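Local coordinates for protein alpha-glucosidase (Pseudoalteromonas sp. K8, PDB 5HQA) that hydrolyses alpha-glucosidic bonds as a chloride-activated glycoside hydrolase of family 97, with calcium and acarbose bound in this crystal form, at residues A[141-146]-A[179-184]; A[478-483]-A[566-571]. One frame throughout, in Å; residues are numbered along the deposited sequence.

Contact 1: residues A[141-146]-A[179-184]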
ATOM      1  N   THR A 141      -7.683   8.400  20.267  1.00 11.07           N
ATOM      2  CA  THR A 141      -6.351   8.752  19.782  1.00 10.59           C
ATOM      3  C   THR A 141      -6.219   8.291  18.341  1.00 12.80           C
ATOM      4  O   THR A 141      -6.571   7.152  18.023  1.00 12.67           O
ATOM      5  CB  THR A 141      -5.262   8.084  20.625  1.00 13.06           C
ATOM      6  OG1 THR A 141      -5.373   8.507  21.990  1.00 14.53           O
ATOM      7  CG2 THR A 141      -3.869   8.414  20.085  1.00 13.30           C
ATOM      8  N   ALA A 142      -5.679   9.156  17.482  1.00 10.37           N
ATOM      9  CA  ALA A 142      -5.556   8.868  16.059  1.00 10.00           C
ATOM     10  C   ALA A 142      -4.104   8.981  15.596  1.00 11.66           C
ATOM     11  O   ALA A 142      -3.317   9.769  16.132  1.00 11.45           O
ATOM     12  CB  ALA A 142      -6.434   9.817  15.226  1.00  8.43           C
ATOM     13  N   TRP A 143      -3.764   8.190  14.572  1.00  9.40           N
ATOM     14  CA  TRP A 143      -2.451   8.222  13.934  1.00  9.11           C
ATOM     15  C   TRP A 143      -2.681   8.442  12.445  1.00 11.36           C
ATOM     16  O   TRP A 143      -3.187   7.544  11.767  1.00 14.07           O
ATOM     17  CB  TRP A 143      -1.694   6.918  14.180  1.00  9.61           C
ATOM     18  CG  TRP A 143      -1.611   6.524  15.630  1.00 12.00           C
ATOM     19  CD1 TRP A 143      -0.671   6.923  16.530  1.00 11.97           C
ATOM     20  CD2 TRP A 143      -2.495   5.636  16.341  1.00 12.83           C
ATOM     21  NE1 TRP A 143      -0.909   6.338  17.754  1.00 16.58           N
ATOM     22  CE2 TRP A 143      -2.020   5.540  17.661  1.00 14.40           C
ATOM     23  CE3 TRP A 143      -3.629   4.899  15.978  1.00 13.30           C
ATOM     24  CZ2 TRP A 143      -2.644   4.747  18.626  1.00 13.03           C
ATOM     25  CZ3 TRP A 143      -4.243   4.111  16.933  1.00 13.37           C
ATOM     26  CH2 TRP A 143      -3.749   4.043  18.242  1.00 13.03           C
ATOM     27  N   TRP A 144      -2.318   9.616  11.923  1.00  9.93           N
ATOM     28  CA  TRP A 144      -2.874  10.012  10.631  1.00  8.68           C
ATOM     29  C   TRP A 144      -1.909  10.896   9.844  1.00  9.69           C
ATOM     30  O   TRP A 144      -0.992  11.507  10.403  1.00  9.08           O
ATOM     31  CB  TRP A 144      -4.205  10.751  10.832  1.00  8.53           C
ATOM     32  CG  TRP A 144      -4.089  11.939  11.756  1.00  8.87           C
ATOM     33  CD1 TRP A 144      -4.192  11.933  13.122  1.00  9.69           C
ATOM     34  CD2 TRP A 144      -3.856  13.304  11.378  1.00  9.86           C
ATOM     35  NE1 TRP A 144      -4.042  13.211  13.615  1.00 10.00           N
ATOM     36  CE2 TRP A 144      -3.837  14.071  12.567  1.00 11.85           C
ATOM     37  CE3 TRP A 144      -3.660  13.953  10.152  1.00 10.68           C
ATOM     38  CZ2 TRP A 144      -3.633  15.455  12.564  1.00 11.45           C
ATOM     39  CZ3 TRP A 144      -3.459  15.329  10.147  1.00 11.07           C
ATOM     40  CH2 TRP A 144      -3.448  16.065  11.344  1.00 12.94           C
ATOM     41  N   ILE A 145      -2.144  10.968   8.530  1.00  9.13           N
ATOM     42  CA  ILE A 145      -1.459  11.939   7.675  1.00  7.93           C
ATOM     43  C   ILE A 145      -2.483  12.892   7.070  1.00  9.84           C
ATOM     44  O   ILE A 145      -3.635  12.504   6.811  1.00 10.60           O
ATOM     45  CB  ILE A 145      -0.624  11.268   6.568  1.00  8.21           C
ATOM     46  CG1 ILE A 145      -1.481  10.313   5.716  1.00 10.44           C
ATOM     47  CG2 ILE A 145       0.620  10.583   7.163  1.00  8.56           C
ATOM     48  CD1 ILE A 145      -0.950  10.123   4.286  1.00 13.02           C
ATOM     49  N   PRO A 146      -2.108  14.141   6.826  1.00 10.44           N
ATOM     50  CA  PRO A 146      -3.063  15.101   6.268  1.00  9.87           C
ATOM     51  C   PRO A 146      -3.355  14.794   4.812  1.00 11.25           C
ATOM     52  O   PRO A 146      -2.504  14.293   4.072  1.00 11.54           O
ATOM     53  CB  PRO A 146      -2.333  16.440   6.408  1.00 11.38           C
ATOM     54  CG  PRO A 146      -0.865  16.041   6.260  1.00 11.15           C
ATOM     55  CD  PRO A 146      -0.767  14.734   7.017  1.00  9.90           C
ATOM     56  N   GLY A 179      -9.845   0.999  24.113  1.00 18.36           N
ATOM     57  CA  GLY A 179      -8.793   0.252  23.457  1.00 18.92           C
ATOM     58  C   GLY A 179      -9.210  -0.418  22.163  1.00 18.44           C
ATOM     59  O   GLY A 179      -8.384  -1.101  21.543  1.00 16.21           O
ATOM     60  N   VAL A 180     -10.461  -0.247  21.736  1.00 14.21           N
ATOM     61  CA  VAL A 180     -10.898  -0.775  20.451  1.00 13.19           C
ATOM     62  C   VAL A 180     -10.215  -0.002  19.336  1.00 14.17           C
ATOM     63  O   VAL A 180     -10.254   1.235  19.309  1.00 13.46           O
ATOM     64  CB  VAL A 180     -12.425  -0.680  20.328  1.00 14.37           C
ATOM     65  CG1 VAL A 180     -12.879  -1.143  18.940  1.00 12.13           C
ATOM     66  CG2 VAL A 180     -13.089  -1.479  21.443  1.00 13.96           C
ATOM     67  N   HIS A 181      -9.586  -0.720  18.408  1.00 11.23           N
ATOM     68  CA  HIS A 181      -8.944  -0.096  17.259  1.00  9.91           C
ATOM     69  C   HIS A 181      -9.874  -0.113  16.060  1.00 11.98           C
ATOM     70  O   HIS A 181     -10.546  -1.113  15.797  1.00 11.70           O
ATOM     71  CB  HIS A 181      -7.637  -0.798  16.902  1.00 10.35           C
ATOM     72  CG  HIS A 181      -6.530  -0.515  17.867  1.00 13.30           C
ATOM     73  ND1 HIS A 181      -6.616  -0.835  19.206  1.00 14.51           N
ATOM     74  CD2 HIS A 181      -5.323   0.077  17.694  1.00 12.41           C
ATOM     75  CE1 HIS A 181      -5.498  -0.468  19.815  1.00 14.26           C
ATOM     76  NE2 HIS A 181      -4.697   0.084  18.919  1.00 13.07           N
ATOM     77  N   ILE A 182      -9.891   0.995  15.327  1.00 10.21           N
ATOM     78  CA  ILE A 182     -10.771   1.163  14.180  1.00  9.13           C
ATOM     79  C   ILE A 182      -9.957   1.778  13.053  1.00 11.55           C
ATOM     80  O   ILE A 182      -9.092   2.627  13.294  1.00 11.36           O
ATOM     81  CB  ILE A 182     -11.987   2.046  14.535  1.00 10.63           C
ATOM     82  CG1 ILE A 182     -12.794   1.395  15.660  1.00 12.38           C
ATOM     83  CG2 ILE A 182     -12.858   2.303  13.300  1.00 11.21           C
ATOM     84  CD1 ILE A 182     -13.955   2.231  16.157  1.00 16.08           C
ATOM     85  N   SER A 183     -10.223   1.349  11.822  1.00  9.87           N
ATOM     86  CA  SER A 183      -9.562   1.957  10.674  1.00  8.46           C
ATOM     87  C   SER A 183     -10.564   2.099   9.543  1.00 11.50           C
ATOM     88  O   SER A 183     -11.254   1.133   9.200  1.00 12.05           O
ATOM     89  CB  SER A 183      -8.363   1.122  10.218  1.00  9.79           C
ATOM     90  OG  SER A 183      -7.606   1.837   9.253  1.00 10.95           O
ATOM     91  N   ILE A 184     -10.625   3.293   8.957  1.00  9.44           N
ATOM     92  CA  ILE A 184     -11.552   3.607   7.876  1.00  8.19           C
ATOM     93  C   ILE A 184     -10.769   3.671   6.571  1.00 10.72           C
ATOM     94  O   ILE A 184      -9.703   4.296   6.511  1.00  9.20           O
ATOM     95  CB  ILE A 184     -12.290   4.929   8.152  1.00  9.67           C
ATOM     96  CG1 ILE A 184     -13.062   4.818   9.470  1.00 10.04           C
ATOM     97  CG2 ILE A 184     -13.237   5.291   6.988  1.00  8.51           C
ATOM     98  CD1 ILE A 184     -13.612   6.137   9.950  1.00 11.51           C
TER
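W143 and H181 meet on one face of an antiparallel beta-sheet in the N-terminal domain, which belongs by family to the galactose-mutarotase-like beta-sandwiches. Their strands, 141-144 and 181-187, are not neighbours. Strand 172-175 lies between them and pairs antiparallel with both, so the two run parallel to each other. No hydrogen bond joins the segments. The whole contact is two side chains reaching over the intervening strand. The close part is narrow. CH2, at the outer corner of the W143 six-membered ring, comes to 4.1 Å from NE2 of H181. The planes are nearly parallel, at 13°, but the rings are slid well apart. Their centroids, for the W143 six-membered ring and the H181 imidazole, are 6.0 Å from each other. This is a glancing approach with hardly any overlap, not a full offset stack. In both residues CG lies anti to the carbonyl carbon, and the ring ends approach each other although neither CB points at the other segment. The indole is the better packed partner and is buried. T141 CG2 sits 3.9 Å above one of its faces, toward the rim, and T159, K175 and V564 also touch the side chain. The H181 side is looser, and this residue is partly exposed. A237 and L240 of helix 237-241 pack on it. Two residues on from H181, S183 OG is hydrogen-bonded to T173 OG1 of the middle strand. The imidazole is also tethered to its own segment, in the loop that leads into the strand. Its ND1 donates to G179 O at 2.9 Å, with a bent N-H...O angle of 135°, from above the carbonyl plane.

Contact 2: residues A[478-483]-A[566-571]. With MG (magnesium ion), chain F.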
ATOM      1  N   LEU A 478       3.522   2.893   9.785  1.00 10.79           N
ATOM      2  CA  LEU A 478       3.106   2.326   8.504  1.00 10.35           C
ATOM      3  C   LEU A 478       2.348   1.023   8.687  1.00 10.65           C
ATOM      4  O   LEU A 478       1.336   0.783   8.016  1.00 10.56           O
ATOM      5  CB  LEU A 478       4.325   2.075   7.605  1.00  9.79           C
ATOM      6  CG  LEU A 478       5.059   3.294   7.035  1.00 11.33           C
ATOM      7  CD1 LEU A 478       6.291   2.828   6.240  1.00  9.63           C
ATOM      8  CD2 LEU A 478       4.136   4.140   6.161  1.00 13.20           C
ATOM      9  N   ALA A 479       2.828   0.169   9.593  1.00 10.44           N
ATOM     10  CA  ALA A 479       2.279  -1.179   9.718  1.00 10.02           C
ATOM     11  C   ALA A 479       0.796  -1.179  10.065  1.00 10.11           C
ATOM     12  O   ALA A 479       0.097  -2.148   9.754  1.00 12.49           O
ATOM     13  CB  ALA A 479       3.055  -1.970  10.773  1.00  9.88           C
ATOM     14  N   PHE A 480       0.297  -0.127  10.715  1.00  8.70           N
ATOM     15  CA  PHE A 480      -1.099  -0.081  11.138  1.00  9.67           C
ATOM     16  C   PHE A 480      -1.884   1.004  10.414  1.00 12.18           C
ATOM     17  O   PHE A 480      -3.030   1.301  10.788  1.00 10.22           O
ATOM     18  CB  PHE A 480      -1.193   0.119  12.655  1.00  9.27           C
ATOM     19  CG  PHE A 480      -0.508  -0.958  13.452  1.00  9.77           C
ATOM     20  CD1 PHE A 480      -1.179  -2.132  13.776  1.00 10.12           C
ATOM     21  CD2 PHE A 480       0.808  -0.796  13.882  1.00 10.88           C
ATOM     22  CE1 PHE A 480      -0.553  -3.128  14.502  1.00 10.69           C
ATOM     23  CE2 PHE A 480       1.448  -1.787  14.617  1.00 10.05           C
ATOM     24  CZ  PHE A 480       0.766  -2.954  14.933  1.00 11.65           C
ATOM     25  N   THR A 481      -1.296   1.606   9.391  1.00 10.12           N
ATOM     26  CA  THR A 481      -1.989   2.618   8.617  1.00  8.99           C
ATOM     27  C   THR A 481      -1.844   2.277   7.139  1.00  9.89           C
ATOM     28  O   THR A 481      -2.647   1.515   6.591  1.00 11.37           O
ATOM     29  CB  THR A 481      -1.431   4.010   8.950  1.00 11.08           C
ATOM     30  OG1 THR A 481      -0.013   4.030   8.728  1.00 11.32           O
ATOM     31  CG2 THR A 481      -1.707   4.376  10.416  1.00  9.97           C
ATOM     32  N   ARG A 482      -0.794   2.810   6.502  1.00 10.26           N
ATOM     33  CA  ARG A 482      -0.545   2.561   5.083  1.00  9.14           C
ATOM     34  C   ARG A 482      -0.585   1.071   4.733  1.00 10.12           C
ATOM     35  O   ARG A 482      -1.151   0.684   3.703  1.00 10.72           O
ATOM     36  CB  ARG A 482       0.808   3.165   4.695  1.00  8.49           C
ATOM     37  CG  ARG A 482       1.374   2.652   3.380  1.00  9.37           C
ATOM     38  CD  ARG A 482       0.543   3.092   2.167  1.00 10.55           C
ATOM     39  NE  ARG A 482       1.152   2.580   0.939  1.00  9.70           N
ATOM     40  CZ  ARG A 482       1.029   1.326   0.508  1.00 10.35           C
ATOM     41  NH1 ARG A 482       1.640   0.944  -0.609  1.00 11.60           N
ATOM     42  NH2 ARG A 482       0.287   0.456   1.188  1.00  8.60           N
ATOM     43  N   MET A 483       0.010   0.215   5.573  1.00  8.98           N
ATOM     44  CA  MET A 483       0.099  -1.197   5.201  1.00  9.66           C
ATOM     45  C   MET A 483      -1.246  -1.912   5.290  1.00 12.10           C
ATOM     46  O   MET A 483      -1.382  -3.010   4.736  1.00 11.91           O
ATOM     47  CB  MET A 483       1.139  -1.925   6.057  1.00  8.62           C
ATOM     48  CG  MET A 483       2.567  -1.398   5.885  1.00  8.51           C
ATOM     49  SD  MET A 483       3.109  -1.177   4.166  1.00 12.95           S
ATOM     50  CE  MET A 483       3.155  -2.875   3.598  1.00 10.67           C
ATOM     51  N   ASP A 566       4.512   2.000  18.010  1.00  9.82           N
ATOM     52  CA  ASP A 566       5.454   1.464  18.985  1.00 10.59           C
ATOM     53  C   ASP A 566       6.203   0.247  18.469  1.00 12.97           C
ATOM     54  O   ASP A 566       7.438   0.247  18.484  1.00 13.29           O
ATOM     55  CB  ASP A 566       4.733   1.114  20.298  1.00 11.90           C
ATOM     56  CG  ASP A 566       4.285   2.344  21.066  1.00 19.09           C
ATOM     57  OD1 ASP A 566       4.741   3.469  20.732  1.00 14.49           O
ATOM     58  OD2 ASP A 566       3.480   2.183  22.012  1.00 20.69           O
ATOM     59  N   PHE A 567       5.507  -0.796  18.014  1.00 10.97           N
ATOM     60  CA  PHE A 567       6.220  -1.977  17.524  1.00 10.82           C
ATOM     61  C   PHE A 567       5.265  -2.881  16.766  1.00 11.37           C
ATOM     62  O   PHE A 567       4.043  -2.747  16.868  1.00 11.18           O
ATOM     63  CB  PHE A 567       6.880  -2.767  18.667  1.00 11.22           C
ATOM     64  CG  PHE A 567       5.913  -3.554  19.519  1.00 12.11           C
ATOM     65  CD1 PHE A 567       5.143  -2.920  20.496  1.00 13.76           C
ATOM     66  CD2 PHE A 567       5.795  -4.937  19.369  1.00 11.95           C
ATOM     67  CE1 PHE A 567       4.258  -3.649  21.302  1.00 14.24           C
ATOM     68  CE2 PHE A 567       4.918  -5.673  20.165  1.00 12.91           C
ATOM     69  CZ  PHE A 567       4.145  -5.029  21.133  1.00 15.76           C
ATOM     70  N   ILE A 568       5.842  -3.821  16.015  1.00 10.68           N
ATOM     71  CA  ILE A 568       5.066  -4.876  15.368  1.00 10.80           C
ATOM     72  C   ILE A 568       5.964  -6.096  15.197  1.00 15.01           C
ATOM     73  O   ILE A 568       7.173  -5.972  14.980  1.00 12.64           O
ATOM     74  CB  ILE A 568       4.463  -4.426  14.009  1.00 12.85           C
ATOM     75  CG1 ILE A 568       3.680  -5.586  13.374  1.00 17.81           C
ATOM     76  CG2 ILE A 568       5.549  -3.925  13.078  1.00 13.73           C
ATOM     77  CD1 ILE A 568       2.380  -5.226  12.767  1.00 19.07           C
ATOM     78  N   VAL A 569       5.358  -7.283  15.316  1.00 11.19           N
ATOM     79  CA  VAL A 569       6.017  -8.569  15.099  1.00 11.35           C
ATOM     80  C   VAL A 569       5.194  -9.355  14.089  1.00 13.07           C
ATOM     81  O   VAL A 569       4.002  -9.605  14.318  1.00 14.34           O
ATOM     82  CB  VAL A 569       6.156  -9.377  16.400  1.00 12.39           C
ATOM     83  CG1 VAL A 569       6.935 -10.670  16.134  1.00 13.01           C
ATOM     84  CG2 VAL A 569       6.830  -8.542  17.479  1.00 13.87           C
ATOM     85  N   PHE A 570       5.826  -9.763  12.985  1.00 13.25           N
ATOM     86  CA  PHE A 570       5.189 -10.566  11.946  1.00 11.45           C
ATOM     87  C   PHE A 570       5.860 -11.925  11.873  1.00 14.13           C
ATOM     88  O   PHE A 570       7.085 -12.019  11.967  1.00 14.62           O
ATOM     89  CB  PHE A 570       5.313  -9.905  10.572  1.00 12.11           C
ATOM     90  CG  PHE A 570       4.038  -9.315  10.041  1.00 11.76           C
ATOM     91  CD1 PHE A 570       3.053 -10.131   9.503  1.00 14.26           C
ATOM     92  CD2 PHE A 570       3.852  -7.941  10.023  1.00 13.47           C
ATOM     93  CE1 PHE A 570       1.876  -9.584   8.982  1.00 14.79           C
ATOM     94  CE2 PHE A 570       2.689  -7.389   9.501  1.00 12.99           C
ATOM     95  CZ  PHE A 570       1.708  -8.213   8.977  1.00 13.34           C
ATOM     96  N   ALA A 571       5.056 -12.976  11.709  1.00 13.30           N
ATOM     97  CA  ALA A 571       5.538 -14.289  11.299  1.00 12.76           C
ATOM     98  C   ALA A 571       4.849 -14.663   9.989  1.00 15.38           C
ATOM     99  O   ALA A 571       3.631 -14.486   9.853  1.00 14.38           O
ATOM    100  CB  ALA A 571       5.264 -15.342  12.377  1.00 13.04           C
TER
HETATM  101 MG    MG F 704       5.897   4.912  19.794  1.00 12.83          MG
HETATM  102  O   HOH W   1       6.851   6.466  18.902  1.00 10.36           O
HETATM  103  O   HOH W   2       6.474   5.735  21.624  1.00 13.18           O
HETATM  104  O   HOH W   3       4.179   6.080  19.785  1.00 12.15           O
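The magnesium site where the C-terminal beta-domain meets the catalytic barrel domain adjoins this contact, in which A479 and F480 pack on I568, and F480 also meets the carbonyl O of F567. D566 and F567 both face A563, forming a classic beta bulge at the start of strand 567-574. D566 OD1 binds the magnesium at 2.1 Å. G565 O, D592 OD2 and three waters bring the ligands to six. Beyond the bulge, the strand turns I568 toward the short turn at 478-481 of the barrel domain. The join is mostly apolar and has no hydrogen bond across it. I568 CD1 lies 3.5 Å from F480 CZ, the far end of the ring, approaching it obliquely. The same methyl is 3.9 Å from A479 CB. I568 CG2 also touches that alanine methyl, so A479 meets two branches of one side chain. I568 CG1 is anti to the backbone N (chi1 179°), which sends the long branch out to F480. F567 takes part through its backbone, since its CB points away from the turn, and its side chain packs on R596 and I598 of strand 596-601. F567 O lies in the plane of the F480 ring at its edge, 3.6 Å from CE2. The slightly positive ring edge therefore probably faces a carbonyl oxygen. A237 and V241 of helix 237-241 also pack on F480, and V564, just before the magnesium ligands, touches it too. The residues of 478-481 form a type I beta turn. L478 O accepts two backbone N-H groups from opposite faces of its carbonyl plane, T481 N at 3.1 Å and M483 N at 2.8 Å.

In the fold
Contacts 1 and 2 are neighbours, with centres about 13 Å apart, although they follow one another along the chain. They touch directly where W143 O packs 3.7 Å from T481 CG2. T173 OG1 adds a polar tie, bonding to both S183 OG and F480 O. A237 packs on both H181 and F480, while V564 touches both W143 and F480. The N-terminal, barrel and C-terminal domains thus converge here. The nearest atom of the W143 side chain, NE1, is about 7 Å from the magnesium. A link to the calcium site runs through R482 of 478-483, which bonds through NH1 to the backbone O of E455, a calcium ligand.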